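Local coordinates for response regulator receiver modulated diguanylate cyclase with PAS/PAC sensor (Desulfovibrio desulfuricans subsp. desulfuricans, PDB 3CG0), which probably receives a phosphoryl signal through this receiver domain and, as a whole protein with PAS and GGDEF modules, probably makes cyclic di-GMP, at residues Asp56-Asp61 / Cys81-Ile86. Sequence-based numbering, arbitrary orientation.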
# COMPACT_ATOMS: atom_id res chain seq x y z
N ASP C 56 -9.62 -22.85 -3.04
CA ASP C 56 -8.67 -21.75 -2.97
C ASP C 56 -7.26 -22.22 -3.36
O ASP C 56 -6.43 -21.41 -3.73
CB ASP C 56 -8.65 -21.14 -1.57
CG ASP C 56 -9.95 -20.43 -1.22
OD1 ASP C 56 -10.85 -21.08 -0.64
OD2 ASP C 56 -10.07 -19.23 -1.53
N ILE C 57 -7.02 -23.52 -3.27
CA ILE C 57 -5.69 -24.10 -3.51
C ILE C 57 -5.81 -25.61 -3.77
O ILE C 57 -6.78 -26.25 -3.36
CB ILE C 57 -4.72 -23.82 -2.31
CG1 ILE C 57 -3.28 -24.17 -2.67
CG2 ILE C 57 -5.19 -24.53 -1.02
CD1 ILE C 57 -2.24 -23.54 -1.80
N ALA C 58 -4.83 -26.17 -4.48
CA ALA C 58 -4.81 -27.59 -4.78
C ALA C 58 -3.47 -28.18 -4.36
O ALA C 58 -2.42 -27.62 -4.68
CB ALA C 58 -5.04 -27.82 -6.27
N LEU C 59 -3.52 -29.28 -3.61
CA LEU C 59 -2.31 -30.03 -3.26
C LEU C 59 -2.22 -31.23 -4.16
O LEU C 59 -3.12 -32.05 -4.16
CB LEU C 59 -2.33 -30.47 -1.79
CG LEU C 59 -2.51 -29.41 -0.70
CD1 LEU C 59 -2.23 -30.03 0.65
CD2 LEU C 59 -1.62 -28.20 -0.93
N VAL C 60 -1.16 -31.31 -4.96
CA VAL C 60 -1.05 -32.33 -6.02
C VAL C 60 0.16 -33.22 -5.76
O VAL C 60 1.25 -32.71 -5.46
CB VAL C 60 -0.98 -31.70 -7.44
CG1 VAL C 60 -0.90 -32.78 -8.54
CG2 VAL C 60 -2.19 -30.81 -7.72
N ASP C 61 -0.02 -34.54 -5.86
CA ASP C 61 1.15 -35.41 -5.78
C ASP C 61 1.85 -35.38 -7.12
O ASP C 61 1.25 -35.70 -8.16
CB ASP C 61 0.83 -36.84 -5.36
CG ASP C 61 2.03 -37.53 -4.73
OD1 ASP C 61 3.07 -37.69 -5.39
OD2 ASP C 61 1.94 -37.90 -3.54
N CYS C 81 -8.54 -23.23 -13.69
CA CYS C 81 -9.32 -22.90 -12.49
C CYS C 81 -8.64 -21.81 -11.69
O CYS C 81 -9.14 -21.40 -10.64
CB CYS C 81 -9.49 -24.13 -11.59
SG CYS C 81 -10.00 -25.64 -12.41
N ASN C 82 -7.49 -21.35 -12.21
CA ASN C 82 -6.62 -20.36 -11.58
C ASN C 82 -6.25 -20.65 -10.11
O ASN C 82 -6.15 -19.74 -9.27
CB ASN C 82 -7.16 -18.93 -11.75
CG ASN C 82 -6.05 -17.90 -11.82
OD1 ASN C 82 -5.76 -17.21 -10.84
ND2 ASN C 82 -5.39 -17.82 -12.98
N LEU C 83 -6.06 -21.93 -9.82
CA LEU C 83 -5.66 -22.41 -8.51
C LEU C 83 -4.16 -22.28 -8.38
O LEU C 83 -3.42 -22.61 -9.31
CB LEU C 83 -6.04 -23.89 -8.34
CG LEU C 83 -7.31 -24.35 -7.62
CD1 LEU C 83 -8.48 -23.39 -7.80
CD2 LEU C 83 -7.69 -25.75 -8.09
N PRO C 84 -3.71 -21.79 -7.22
CA PRO C 84 -2.33 -21.98 -6.81
C PRO C 84 -2.07 -23.46 -6.51
O PRO C 84 -2.95 -24.16 -6.03
CB PRO C 84 -2.22 -21.20 -5.51
CG PRO C 84 -3.45 -20.38 -5.40
CD PRO C 84 -4.49 -21.01 -6.25
N ILE C 85 -0.83 -23.88 -6.76
CA ILE C 85 -0.44 -25.27 -6.68
C ILE C 85 0.72 -25.44 -5.72
O ILE C 85 1.74 -24.76 -5.85
CB ILE C 85 0.03 -25.78 -8.07
CG1 ILE C 85 -1.11 -25.65 -9.10
CG2 ILE C 85 0.53 -27.22 -7.96
CD1 ILE C 85 -2.46 -26.24 -8.66
N ILE C 86 0.57 -26.36 -4.79
CA ILE C 86 1.71 -26.88 -4.05
C ILE C 86 1.84 -28.34 -4.43
O ILE C 86 0.86 -29.09 -4.40
CB ILE C 86 1.53 -26.74 -2.53
CG1 ILE C 86 1.18 -25.29 -2.20
CG2 ILE C 86 2.79 -27.22 -1.78
CD1 ILE C 86 1.08 -25.00 -0.73
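Ile57 and Ile86 meet on one face of two parallel strands that a beta-alpha-beta crossover sets side by side. Along Ile57, CB lies 4.1 Å from Pro84 O and CG1, anti to the backbone N (chi1 -168°), comes closer, 3.4 Å from the same oxygen. CD1 then reaches Ile86, 3.8 Å from its CD1, the two side chains crossing at a slant. Leu59 completes the cluster: it runs beside Ile86, pointing the same way, with CD2 3.8 Å from Ile86 CB. On the reverse face, Ala58 CB touches two methyls, Leu83 CD2 at 3.8 Å and Ile85 CD1 at 3.9 Å. Three backbone hydrogen bonds fix the register: Ala58 N gives to Pro84 O, Ile86 N to Ala58 O, and Val60 N to Ile86 O at 3.1 Å. Helix 70-80 makes the crossover and covers the face of Ala58 and Ile85, touching them through Leu77, Ala74 and Ala78, whereas helix 115-132 packs on Ile57 and Ile86. Strand 57-61, flanked on its other edge by strand 11-15, ends at Asp61, the predicted phosphorylation site, within the CheY-like receiver fold.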